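Local coordinates for vacuolar-sorting protein BRO1 (Saccharomyces cerevisiae, PDB 1ZB1), which helps sort cargo into multivesicular bodies and recruits the deubiquitinase DOA4 to endosomes, and whose Bro1 domain, the part described here, may bind SNF7, at residues A183-A188 against Q223-F228; L214-C219 against V333-I338; E275-L280 against K315-D320; Q285-S290 against D304-T309. One frame throughout, in Å; residues are numbered along the deposited sequence.

Contact 1: residues A183-A188 against Q223-F228; sequences ANICHA and QKCHDF
Asn184 meets Cys225 and Lys224 between segments 183-188 and 223-228, whose axes come within 9.2 Å at 152°, nearly antiparallel. Its CB rests on the Cys225 sulfur, CB to SG 3.8 Å. Further out, CG and OD1 pass Lys224 CD, whose extended chain crosses the asparagine at about a right angle; OD1 and CD are 4.0 Å apart. No direct hydrogen bond joins the segments, and the two ends of the amide use water instead. OD1 of Asn184 accepts from a water 2.9 Å away that also accepts from Lys224 NZ and bonds His187 ND1, while ND2 donates to a second water that reaches Lys224 O weakly. The two waters probably help to fix the rotation of the amide. Beside the amide the contact becomes apolar: Ile185 sends CD1 to Cys225 SG at 3.4 Å. The cysteine has SG anti to its carbonyl carbon (chi1 -58°), which aims the sulfur between Asn184 and Ile185. This is plain packing of helix 176-198 on helix 208-230 in the helical body of the Bro1 domain. Helix 146-165 backs the first through Ala183 and Cys186, and helix 242-269 backs the second, where Val248 touches Cys225.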
loop_
_atom_site.group_PDB
_atom_site.type_symbol
_atom_site.label_atom_id
_atom_site.label_comp_id
_atom_site.label_asym_id
_atom_site.label_seq_id
_atom_site.Cartn_x
_atom_site.Cartn_y
_atom_site.Cartn_z
ATOM N N ALA A 183 -1.965 -4.471 1.230
ATOM C CA ALA A 183 -0.520 -4.512 1.475
ATOM C C ALA A 183 0.221 -4.888 0.187
ATOM O O ALA A 183 1.256 -4.303 -0.136
ATOM C CB ALA A 183 -0.199 -5.523 2.572
ATOM N N ASN A 184 -0.314 -5.865 -0.540
ATOM C CA ASN A 184 0.296 -6.317 -1.788
ATOM C C ASN A 184 0.259 -5.237 -2.867
ATOM O O ASN A 184 1.147 -5.168 -3.717
ATOM C CB ASN A 184 -0.393 -7.598 -2.287
ATOM C CG ASN A 184 -0.024 -8.817 -1.450
ATOM O OD1 ASN A 184 1.046 -8.860 -0.846
ATOM N ND2 ASN A 184 -0.897 -9.816 -1.425
ATOM N N ILE A 185 -0.767 -4.392 -2.830
ATOM C CA ILE A 185 -0.881 -3.294 -3.791
ATOM C C ILE A 185 0.232 -2.277 -3.512
ATOM O O ILE A 185 0.907 -1.808 -4.429
ATOM C CB ILE A 185 -2.257 -2.576 -3.667
ATOM C CG1 ILE A 185 -3.378 -3.471 -4.217
ATOM C CG2 ILE A 185 -2.225 -1.238 -4.399
ATOM C CD1 ILE A 185 -3.339 -3.658 -5.721
ATOM N N CYS A 186 0.420 -1.945 -2.237
ATOM C CA CYS A 186 1.441 -0.980 -1.837
ATOM C C CYS A 186 2.858 -1.477 -2.126
ATOM O O CYS A 186 3.715 -0.703 -2.572
ATOM C CB CYS A 186 1.298 -0.633 -0.351
ATOM S SG CYS A 186 -0.251 0.226 0.067
ATOM N N HIS A 187 3.107 -2.758 -1.877
ATOM C CA HIS A 187 4.420 -3.332 -2.144
ATOM C C HIS A 187 4.694 -3.279 -3.655
ATOM O O HIS A 187 5.767 -2.846 -4.095
ATOM C CB HIS A 187 4.474 -4.782 -1.647
ATOM C CG HIS A 187 5.833 -5.406 -1.738
ATOM N ND1 HIS A 187 6.077 -6.712 -1.373
ATOM C CD2 HIS A 187 7.020 -4.903 -2.157
ATOM C CE1 HIS A 187 7.354 -6.990 -1.565
ATOM N NE2 HIS A 187 7.949 -5.910 -2.041
ATOM N N ALA A 188 3.717 -3.710 -4.446
ATOM C CA ALA A 188 3.865 -3.702 -5.897
ATOM C C ALA A 188 4.150 -2.297 -6.426
ATOM O O ALA A 188 5.035 -2.119 -7.262
ATOM C CB ALA A 188 2.605 -4.270 -6.567
ATOM N N GLN A 223 1.242 -9.842 -9.841
ATOM C CA GLN A 223 0.679 -11.175 -10.067
ATOM C C GLN A 223 -0.090 -11.600 -8.805
ATOM O O GLN A 223 -1.114 -12.274 -8.886
ATOM C CB GLN A 223 1.813 -12.169 -10.353
ATOM C CG GLN A 223 1.384 -13.606 -10.629
ATOM C CD GLN A 223 0.553 -13.744 -11.888
ATOM O OE1 GLN A 223 -0.665 -13.559 -11.866
ATOM N NE2 GLN A 223 1.211 -14.054 -13.000
ATOM N N LYS A 224 0.413 -11.196 -7.642
ATOM C CA LYS A 224 -0.227 -11.517 -6.363
ATOM C C LYS A 224 -1.604 -10.870 -6.252
ATOM O O LYS A 224 -2.556 -11.497 -5.786
ATOM C CB LYS A 224 0.624 -11.029 -5.189
ATOM C CG LYS A 224 1.912 -11.786 -4.934
ATOM C CD LYS A 224 2.588 -11.206 -3.689
ATOM C CE LYS A 224 3.902 -11.900 -3.356
ATOM N NZ LYS A 224 4.565 -11.237 -2.188
ATOM N N CYS A 225 -1.693 -9.605 -6.659
ATOM C CA CYS A 225 -2.944 -8.854 -6.616
ATOM C C CYS A 225 -3.911 -9.435 -7.642
ATOM O O CYS A 225 -5.111 -9.568 -7.389
ATOM C CB CYS A 225 -2.685 -7.374 -6.931
ATOM S SG CYS A 225 -1.499 -6.544 -5.819
ATOM N N HIS A 226 -3.370 -9.768 -8.808
ATOM C CA HIS A 226 -4.148 -10.359 -9.886
ATOM C C HIS A 226 -4.804 -11.639 -9.377
ATOM O O HIS A 226 -6.012 -11.821 -9.511
ATOM C CB HIS A 226 -3.229 -10.693 -11.068
ATOM C CG HIS A 226 -3.909 -11.438 -12.173
ATOM N ND1 HIS A 226 -4.570 -10.807 -13.203
ATOM C CD2 HIS A 226 -4.056 -12.767 -12.390
ATOM C CE1 HIS A 226 -5.094 -11.712 -14.010
ATOM N NE2 HIS A 226 -4.795 -12.911 -13.539
ATOM N N ASP A 227 -3.995 -12.522 -8.794
ATOM C CA ASP A 227 -4.485 -13.799 -8.275
ATOM C C ASP A 227 -5.593 -13.650 -7.241
ATOM O O ASP A 227 -6.518 -14.460 -7.197
ATOM C CB ASP A 227 -3.336 -14.620 -7.674
ATOM C CG ASP A 227 -2.396 -15.181 -8.731
ATOM O OD1 ASP A 227 -2.737 -15.123 -9.934
ATOM O OD2 ASP A 227 -1.318 -15.692 -8.356
ATOM N N PHE A 228 -5.505 -12.621 -6.404
ATOM C CA PHE A 228 -6.527 -12.406 -5.390
ATOM C C PHE A 228 -7.856 -11.991 -6.008
ATOM O O PHE A 228 -8.914 -12.447 -5.578
ATOM C CB PHE A 228 -6.090 -11.328 -4.401
ATOM C CG PHE A 228 -7.129 -11.010 -3.362
ATOM C CD1 PHE A 228 -7.450 -11.936 -2.376
ATOM C CD2 PHE A 228 -7.795 -9.790 -3.377
ATOM C CE1 PHE A 228 -8.419 -11.648 -1.417
ATOM C CE2 PHE A 228 -8.767 -9.495 -2.423
ATOM C CZ PHE A 228 -9.077 -10.426 -1.441
HETATM O O HOH W 1 -3.247 -9.914 -2.898
HETATM O O HOH W 2 3.717 -8.128 -1.773
#

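Contact 2: residues L214-C219 against V333-I338; sequences LSRATC and VQVDSI
In the helical Bro1 domain, the connection between helices 303-322 and 349-371 comes back over helix 208-230, and here it makes a short 3-10 turn at 335-337 beside that helix. Of residues 214-219, Arg216 alone touches 333-338, and it works at two levels. Near its root, CB packs on Ile338 CG2 at 3.9 Å, a methyl of a buried residue that also meets Ser259 of helix 242-269. Farther along, the arginine leaves the helix with CG anti to its own N (chi1 -174°) and then bends at chi2 (61°), which carries the guanidinium alongside the turn. Val335 CG2 lies over one face of that flat group, its methyl 4.1 Å from NH2, and the two side chains cross at about a right angle. Two main-chain carbonyl oxygens, one of the turn and one just after it, lie near NH1, with Val335 O at 3.6 Å. Asp336 stands farther off, its OD2 4.5 Å from Arg216 NH1, beyond a salt bridge but near enough that its negative charge probably favours the arginine's position. Ala340, just past the turn, also touches the arginine. Ile338 O lies at the edge of the guanidinium, in its plane, 3.5 Å from NH1.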
loop_
_atom_site.group_PDB
_atom_site.type_symbol
_atom_site.label_atom_id
_atom_site.label_comp_id
_atom_site.label_asym_id
_atom_site.label_seq_id
_atom_site.Cartn_x
_atom_site.Cartn_y
_atom_site.Cartn_z
ATOM N N LEU A 214 14.601 -6.240 -11.771
ATOM C CA LEU A 214 13.674 -5.417 -10.997
ATOM C C LEU A 214 12.290 -5.413 -11.635
ATOM O O LEU A 214 11.274 -5.382 -10.936
ATOM C CB LEU A 214 14.197 -3.981 -10.897
ATOM C CG LEU A 214 15.471 -3.794 -10.068
ATOM C CD1 LEU A 214 16.007 -2.392 -10.256
ATOM C CD2 LEU A 214 15.167 -4.075 -8.605
ATOM N N SER A 215 12.258 -5.439 -12.967
ATOM C CA SER A 215 11.004 -5.451 -13.700
ATOM C C SER A 215 10.294 -6.771 -13.474
ATOM O O SER A 215 9.077 -6.806 -13.333
ATOM C CB SER A 215 11.251 -5.250 -15.197
ATOM O OG SER A 215 11.637 -3.917 -15.470
ATOM N N ARG A 216 11.054 -7.860 -13.432
ATOM C CA ARG A 216 10.448 -9.160 -13.217
ATOM C C ARG A 216 9.780 -9.189 -11.852
ATOM O O ARG A 216 8.689 -9.737 -11.698
ATOM C CB ARG A 216 11.488 -10.278 -13.300
ATOM C CG ARG A 216 10.863 -11.659 -13.224
ATOM C CD ARG A 216 9.892 -11.874 -14.384
ATOM N NE ARG A 216 8.919 -12.931 -14.123
ATOM C CZ ARG A 216 9.231 -14.203 -13.890
ATOM N NH1 ARG A 216 10.501 -14.592 -13.882
ATOM N NH2 ARG A 216 8.268 -15.087 -13.663
ATOM N N ALA A 217 10.434 -8.591 -10.864
ATOM C CA ALA A 217 9.879 -8.557 -9.518
ATOM C C ALA A 217 8.570 -7.762 -9.502
ATOM O O ALA A 217 7.613 -8.149 -8.830
ATOM C CB ALA A 217 10.893 -7.952 -8.543
ATOM N N THR A 218 8.528 -6.658 -10.246
ATOM C CA THR A 218 7.322 -5.828 -10.315
ATOM C C THR A 218 6.165 -6.668 -10.851
ATOM O O THR A 218 5.040 -6.616 -10.337
ATOM C CB THR A 218 7.533 -4.610 -11.233
ATOM O OG1 THR A 218 8.657 -3.851 -10.765
ATOM C CG2 THR A 218 6.294 -3.713 -11.229
ATOM N N CYS A 219 6.458 -7.456 -11.881
ATOM C CA CYS A 219 5.468 -8.334 -12.484
ATOM C C CYS A 219 4.957 -9.335 -11.452
ATOM O O CYS A 219 3.750 -9.470 -11.258
ATOM C CB CYS A 219 6.079 -9.086 -13.674
ATOM S SG CYS A 219 5.105 -10.517 -14.201
ATOM N N VAL A 333 11.877 -19.589 -24.786
ATOM C CA VAL A 333 12.950 -19.185 -23.888
ATOM C C VAL A 333 12.649 -19.598 -22.456
ATOM O O VAL A 333 11.501 -19.871 -22.105
ATOM C CB VAL A 333 13.153 -17.656 -23.916
ATOM C CG1 VAL A 333 13.531 -17.210 -25.310
ATOM C CG2 VAL A 333 11.880 -16.955 -23.465
ATOM N N GLN A 334 13.689 -19.645 -21.632
ATOM C CA GLN A 334 13.535 -20.010 -20.230
ATOM C C GLN A 334 13.010 -18.794 -19.470
ATOM O O GLN A 334 13.717 -17.799 -19.313
ATOM C CB GLN A 334 14.883 -20.447 -19.649
ATOM C CG GLN A 334 14.828 -20.910 -18.200
ATOM C CD GLN A 334 13.991 -22.164 -18.016
ATOM O OE1 GLN A 334 12.784 -22.163 -18.263
ATOM N NE2 GLN A 334 14.633 -23.245 -17.582
ATOM N N VAL A 335 11.764 -18.870 -19.011
ATOM C CA VAL A 335 11.161 -17.764 -18.276
ATOM C C VAL A 335 11.897 -17.520 -16.958
ATOM O O VAL A 335 12.152 -16.374 -16.584
ATOM C CB VAL A 335 9.661 -18.036 -17.987
ATOM C CG1 VAL A 335 9.505 -19.316 -17.181
ATOM C CG2 VAL A 335 9.048 -16.854 -17.245
ATOM N N ASP A 336 12.245 -18.602 -16.266
ATOM C CA ASP A 336 12.954 -18.498 -14.997
ATOM C C ASP A 336 14.428 -18.177 -15.210
ATOM O O ASP A 336 15.242 -18.300 -14.295
ATOM C CB ASP A 336 12.807 -19.795 -14.195
ATOM C CG ASP A 336 11.394 -20.000 -13.679
ATOM O OD1 ASP A 336 11.139 -21.029 -13.018
ATOM O OD2 ASP A 336 10.536 -19.127 -13.935
ATOM N N SER A 337 14.761 -17.769 -16.429
ATOM C CA SER A 337 16.129 -17.402 -16.766
ATOM C C SER A 337 16.382 -16.025 -16.160
ATOM O O SER A 337 17.521 -15.658 -15.869
ATOM C CB SER A 337 16.308 -17.349 -18.285
ATOM O OG SER A 337 17.630 -16.988 -18.638
ATOM N N ILE A 338 15.302 -15.268 -15.978
ATOM C CA ILE A 338 15.378 -13.936 -15.390
ATOM C C ILE A 338 15.060 -14.070 -13.907
ATOM O O ILE A 338 13.953 -14.458 -13.537
ATOM C CB ILE A 338 14.358 -12.973 -16.028
ATOM C CG1 ILE A 338 14.562 -12.926 -17.544
ATOM C CG2 ILE A 338 14.522 -11.580 -15.435
ATOM C CD1 ILE A 338 13.569 -12.041 -18.274
#

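Contact 3: residues E275-L280 against K315-D320; sequences EAIAFL and KELIKD
Segments 275-280 and 315-320, of helices 275-290 and 303-322, pass at 9.8 Å between axes and 148° between their directions, a mostly antiparallel crossing in which Ile277 and Leu317 have the nearest CA atoms, 6.5 Å apart. These two residues also carry the contact, and their side chains slide past each other in opposite directions. Ile277 CG1 presses against Leu317 CB at 3.4 Å, tighter than usual for two carbons. The isoleucine has CG1 anti to its carbonyl carbon (chi1 -67°), and the extended branch continues past the leucine until CD1 lies against the opposing backbone, 3.6 Å from Leu317 O. The same methyl is 3.9 Å from Ile318 N and brushes Ile318 CG1, at the more exposed margin of the contact. It is thus the main chain of the second helix, as much as its side chains, that receives the tip of Ile277. This is apolar packing in an antiparallel helix pair far from the centre of the elongated Bro1 domain, with no hydrogen bond between the segments. On the other flank Leu317 reaches inward, its CD1 4.4 Å from Ala276 CB. There the leucine also touches Val273, just ahead of the first helix, and Ala276 lies on Leu267 of helix 242-269. One turn along, Leu280 continues the apolar strip onto Leu310 and Gln314 of helix 303-322, and onto Tyr261 of helix 242-269.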
loop_
_atom_site.group_PDB
_atom_site.type_symbol
_atom_site.label_atom_id
_atom_site.label_comp_id
_atom_site.label_asym_id
_atom_site.label_seq_id
_atom_site.Cartn_x
_atom_site.Cartn_y
_atom_site.Cartn_z
ATOM N N GLU A 275 19.334 -15.792 -29.446
ATOM C CA GLU A 275 18.857 -16.131 -28.118
ATOM C C GLU A 275 18.148 -14.860 -27.665
ATOM O O GLU A 275 17.092 -14.904 -27.033
ATOM C CB GLU A 275 20.034 -16.453 -27.194
ATOM C CG GLU A 275 19.629 -16.965 -25.827
ATOM C CD GLU A 275 20.800 -17.540 -25.050
ATOM O OE1 GLU A 275 21.761 -16.793 -24.774
ATOM O OE2 GLU A 275 20.760 -18.745 -24.718
ATOM N N ALA A 276 18.740 -13.725 -28.031
ATOM C CA ALA A 276 18.196 -12.415 -27.710
ATOM C C ALA A 276 16.918 -12.210 -28.514
ATOM O O ALA A 276 15.936 -11.658 -28.017
ATOM C CB ALA A 276 19.208 -11.332 -28.054
ATOM N N ILE A 277 16.944 -12.652 -29.767
ATOM C CA ILE A 277 15.787 -12.534 -30.646
ATOM C C ILE A 277 14.616 -13.312 -30.050
ATOM O O ILE A 277 13.463 -12.897 -30.155
ATOM C CB ILE A 277 16.113 -13.082 -32.061
ATOM C CG1 ILE A 277 17.153 -12.178 -32.729
ATOM C CG2 ILE A 277 14.846 -13.171 -32.904
ATOM C CD1 ILE A 277 17.670 -12.705 -34.051
ATOM N N ALA A 278 14.921 -14.439 -29.416
ATOM C CA ALA A 278 13.895 -15.265 -28.798
ATOM C C ALA A 278 13.229 -14.518 -27.640
ATOM O O ALA A 278 12.022 -14.643 -27.425
ATOM C CB ALA A 278 14.506 -16.574 -28.304
ATOM N N PHE A 279 14.014 -13.738 -26.900
ATOM C CA PHE A 279 13.479 -12.979 -25.777
ATOM C C PHE A 279 12.730 -11.731 -26.217
ATOM O O PHE A 279 11.800 -11.294 -25.541
ATOM C CB PHE A 279 14.594 -12.618 -24.793
ATOM C CG PHE A 279 14.801 -13.652 -23.731
ATOM C CD1 PHE A 279 13.948 -13.714 -22.632
ATOM C CD2 PHE A 279 15.813 -14.598 -23.849
ATOM C CE1 PHE A 279 14.099 -14.706 -21.661
ATOM C CE2 PHE A 279 15.976 -15.595 -22.887
ATOM C CZ PHE A 279 15.115 -15.649 -21.790
ATOM N N LEU A 280 13.129 -11.151 -27.345
ATOM C CA LEU A 280 12.430 -9.973 -27.852
ATOM C C LEU A 280 11.083 -10.467 -28.367
ATOM O O LEU A 280 10.079 -9.755 -28.331
ATOM C CB LEU A 280 13.227 -9.318 -28.981
ATOM C CG LEU A 280 14.302 -8.314 -28.552
ATOM C CD1 LEU A 280 13.640 -7.040 -28.062
ATOM C CD2 LEU A 280 15.174 -8.914 -27.464
ATOM N N LYS A 315 14.015 -6.152 -35.676
ATOM C CA LYS A 315 14.456 -6.144 -37.071
ATOM C C LYS A 315 15.970 -6.293 -37.165
ATOM O O LYS A 315 16.477 -7.254 -37.740
ATOM C CB LYS A 315 14.058 -4.833 -37.755
ATOM C CG LYS A 315 12.568 -4.550 -37.808
ATOM C CD LYS A 315 12.308 -3.228 -38.520
ATOM C CE LYS A 315 10.834 -2.850 -38.504
ATOM N NZ LYS A 315 10.580 -1.583 -39.246
ATOM N N GLU A 316 16.678 -5.322 -36.597
ATOM C CA GLU A 316 18.138 -5.293 -36.599
ATOM C C GLU A 316 18.758 -6.642 -36.262
ATOM O O GLU A 316 19.617 -7.139 -36.991
ATOM C CB GLU A 316 18.628 -4.231 -35.612
ATOM C CG GLU A 316 18.066 -2.843 -35.896
ATOM C CD GLU A 316 18.421 -1.822 -34.826
ATOM O OE1 GLU A 316 17.954 -0.667 -34.939
ATOM O OE2 GLU A 316 19.161 -2.169 -33.877
ATOM N N LEU A 317 18.321 -7.233 -35.155
ATOM C CA LEU A 317 18.832 -8.531 -34.727
ATOM C C LEU A 317 18.606 -9.591 -35.803
ATOM O O LEU A 317 19.488 -10.403 -36.086
ATOM C CB LEU A 317 18.145 -8.968 -33.428
ATOM C CG LEU A 317 18.535 -8.293 -32.107
ATOM C CD1 LEU A 317 19.873 -8.829 -31.633
ATOM C CD2 LEU A 317 18.583 -6.788 -32.282
ATOM N N ILE A 318 17.420 -9.576 -36.398
ATOM C CA ILE A 318 17.071 -10.538 -37.434
ATOM C C ILE A 318 17.910 -10.366 -38.701
ATOM O O ILE A 318 18.416 -11.344 -39.253
ATOM C CB ILE A 318 15.571 -10.434 -37.786
ATOM C CG1 ILE A 318 14.735 -10.837 -36.569
ATOM C CG2 ILE A 318 15.245 -11.325 -38.976
ATOM C CD1 ILE A 318 13.247 -10.639 -36.743
ATOM N N LYS A 319 18.058 -9.126 -39.159
ATOM C CA LYS A 319 18.843 -8.852 -40.360
ATOM C C LYS A 319 20.272 -9.353 -40.194
ATOM O O LYS A 319 20.723 -10.233 -40.928
ATOM C CB LYS A 319 18.866 -7.351 -40.654
ATOM C CG LYS A 319 19.748 -6.973 -41.832
ATOM C CD LYS A 319 19.781 -5.468 -42.037
ATOM C CE LYS A 319 20.747 -5.087 -43.149
ATOM N NZ LYS A 319 20.805 -3.610 -43.349
ATOM N N ASP A 320 20.981 -8.785 -39.224
ATOM C CA ASP A 320 22.360 -9.171 -38.958
ATOM C C ASP A 320 22.411 -10.533 -38.274
ATOM O O ASP A 320 22.988 -10.670 -37.195
ATOM C CB ASP A 320 23.042 -8.131 -38.063
ATOM C CG ASP A 320 22.884 -6.715 -38.585
ATOM O OD1 ASP A 320 23.248 -6.464 -39.755
ATOM O OD2 ASP A 320 22.401 -5.853 -37.822
#

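Contact 4: residues Q285-S290 against D304-T309; sequences QQLISS and DGFKET
Both methyls of Leu287 converge on one ring carbon of Phe306: CD2 stands 3.6 Å from its CD2, and CD1 3.8 Å from that same atom. CD1 lies in the plane of the ring at its edge, whereas the other methyl comes in at a slant. Leu287 CD2 goes on to the backbone of the second helix, 3.7 Å from Lys307 CA, and touches the lysine's CB. With CG anti to its N (chi1 175°), the leucine stretches across to reach both residues. The aliphatic root of Lys307 thus packs on Leu287 CD2, while its end turns away and NZ forms a salt bridge with Glu311 on the same helix. These residues belong to an antiparallel pair of helices, 275-290 and 303-322, in the Bro1 domain, and helix 242-269 supports the pair: Ser257 touches both Leu287 and Phe306, and Tyr261 meets the phenylalanine edge-to-face. Leu310, one turn beyond Phe306, adds to the cover over Leu287. Within its own helix, the carbonyl O of Leu287 accepts from both Ser290 N and Ser290 OG, the hydroxyl at 2.7 Å. On the opposing helix Thr309 OG1 likewise bonds Gly305 O, which Thr309 N approaches from the opposite face.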
loop_
_atom_site.group_PDB
_atom_site.type_symbol
_atom_site.label_atom_id
_atom_site.label_comp_id
_atom_site.label_asym_id
_atom_site.label_seq_id
_atom_site.Cartn_x
_atom_site.Cartn_y
_atom_site.Cartn_z
ATOM N N GLN A 285 5.124 -10.649 -27.229
ATOM C CA GLN A 285 3.955 -11.440 -26.858
ATOM C C GLN A 285 3.286 -10.833 -25.624
ATOM O O GLN A 285 2.094 -10.531 -25.631
ATOM C CB GLN A 285 4.368 -12.883 -26.550
ATOM C CG GLN A 285 4.855 -13.682 -27.754
ATOM C CD GLN A 285 5.410 -15.044 -27.361
ATOM O OE1 GLN A 285 4.781 -15.792 -26.612
ATOM N NE2 GLN A 285 6.595 -15.373 -27.871
ATOM N N GLN A 286 4.075 -10.657 -24.567
ATOM C CA GLN A 286 3.582 -10.095 -23.321
ATOM C C GLN A 286 3.004 -8.697 -23.489
ATOM O O GLN A 286 1.964 -8.382 -22.912
ATOM C CB GLN A 286 4.701 -10.082 -22.281
ATOM C CG GLN A 286 5.040 -11.463 -21.756
ATOM C CD GLN A 286 3.834 -12.148 -21.137
ATOM O OE1 GLN A 286 3.157 -11.579 -20.276
ATOM N NE2 GLN A 286 3.562 -13.373 -21.567
ATOM N N LEU A 287 3.669 -7.854 -24.274
ATOM C CA LEU A 287 3.163 -6.505 -24.490
ATOM C C LEU A 287 1.784 -6.578 -25.148
ATOM O O LEU A 287 0.868 -5.838 -24.783
ATOM C CB LEU A 287 4.112 -5.700 -25.378
ATOM C CG LEU A 287 3.594 -4.307 -25.739
ATOM C CD1 LEU A 287 3.447 -3.473 -24.483
ATOM C CD2 LEU A 287 4.551 -3.631 -26.715
ATOM N N ILE A 288 1.638 -7.466 -26.125
ATOM C CA ILE A 288 0.351 -7.613 -26.798
ATOM C C ILE A 288 -0.699 -8.106 -25.797
ATOM O O ILE A 288 -1.839 -7.643 -25.809
ATOM C CB ILE A 288 0.448 -8.590 -27.997
ATOM C CG1 ILE A 288 1.298 -7.961 -29.105
ATOM C CG2 ILE A 288 -0.947 -8.901 -28.540
ATOM C CD1 ILE A 288 1.648 -8.910 -30.241
ATOM N N SER A 289 -0.306 -9.028 -24.921
ATOM C CA SER A 289 -1.216 -9.560 -23.907
ATOM C C SER A 289 -1.770 -8.475 -22.974
ATOM O O SER A 289 -2.876 -8.608 -22.450
ATOM C CB SER A 289 -0.508 -10.620 -23.053
ATOM O OG SER A 289 -0.307 -11.827 -23.762
ATOM N N SER A 290 -1.007 -7.404 -22.774
ATOM C CA SER A 290 -1.419 -6.325 -21.879
ATOM C C SER A 290 -2.387 -5.331 -22.504
ATOM O O SER A 290 -3.140 -4.657 -21.798
ATOM C CB SER A 290 -0.197 -5.543 -21.396
ATOM O OG SER A 290 0.266 -4.659 -22.407
ATOM N N ASP A 304 2.029 2.333 -27.874
ATOM C CA ASP A 304 2.369 2.255 -29.293
ATOM C C ASP A 304 3.844 2.547 -29.556
ATOM O O ASP A 304 4.455 1.929 -30.427
ATOM C CB ASP A 304 1.495 3.210 -30.115
ATOM C CG ASP A 304 0.022 2.830 -30.079
ATOM O OD1 ASP A 304 -0.283 1.618 -30.141
ATOM O OD2 ASP A 304 -0.831 3.741 -29.998
ATOM N N GLY A 305 4.411 3.480 -28.799
ATOM C CA GLY A 305 5.814 3.815 -28.967
ATOM C C GLY A 305 6.731 2.675 -28.558
ATOM O O GLY A 305 7.786 2.468 -29.157
ATOM N N PHE A 306 6.332 1.930 -27.531
ATOM C CA PHE A 306 7.135 0.813 -27.058
ATOM C C PHE A 306 7.047 -0.350 -28.043
ATOM O O PHE A 306 8.021 -1.071 -28.249
ATOM C CB PHE A 306 6.668 0.375 -25.661
ATOM C CG PHE A 306 7.485 -0.739 -25.067
ATOM C CD1 PHE A 306 8.873 -0.633 -24.976
ATOM C CD2 PHE A 306 6.869 -1.895 -24.598
ATOM C CE1 PHE A 306 9.639 -1.665 -24.430
ATOM C CE2 PHE A 306 7.620 -2.935 -24.050
ATOM C CZ PHE A 306 9.010 -2.821 -23.965
ATOM N N LYS A 307 5.881 -0.528 -28.657
ATOM C CA LYS A 307 5.700 -1.598 -29.632
ATOM C C LYS A 307 6.667 -1.362 -30.786
ATOM O O LYS A 307 7.261 -2.303 -31.309
ATOM C CB LYS A 307 4.259 -1.613 -30.157
ATOM C CG LYS A 307 3.970 -2.691 -31.197
ATOM C CD LYS A 307 2.482 -2.715 -31.544
ATOM C CE LYS A 307 2.137 -3.789 -32.573
ATOM N NZ LYS A 307 2.634 -3.453 -33.938
ATOM N N GLU A 308 6.822 -0.098 -31.170
ATOM C CA GLU A 308 7.722 0.271 -32.256
ATOM C C GLU A 308 9.174 0.030 -31.865
ATOM O O GLU A 308 9.974 -0.445 -32.671
ATOM C CB GLU A 308 7.537 1.742 -32.632
ATOM C CG GLU A 308 6.244 2.035 -33.366
ATOM C CD GLU A 308 6.181 3.459 -33.880
ATOM O OE1 GLU A 308 7.109 3.866 -34.616
ATOM O OE2 GLU A 308 5.206 4.170 -33.550
ATOM N N THR A 309 9.511 0.369 -30.626
ATOM C CA THR A 309 10.866 0.182 -30.130
ATOM C C THR A 309 11.268 -1.290 -30.206
ATOM O O THR A 309 12.391 -1.609 -30.599
ATOM C CB THR A 309 10.994 0.674 -28.675
ATOM O OG1 THR A 309 10.757 2.086 -28.630
ATOM C CG2 THR A 309 12.385 0.381 -28.129
#

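How the contacts relate
Contact 1 lies closest to the middle of the chain, its centre about 9 Å from the chain's centre, while contact 3 is the most distant at about 38 Å. All four are only partly buried. Contacts 3 and 4 join the same two helices, 275-290 and 303-322, at places whose centres are 16 Å apart, and both rely on apolar side chains. Contacts 1 and 2 share helix 208-230 but are more polar: the first combines packing on a cysteine sulfur with water bridges, the second sets an arginine against loop carbonyls. Contact 2 meets contact 3 directly, where Val333 packs on Ala278 and Phe279, so the connection that crosses helix 208-230 also rests on helix 275-290.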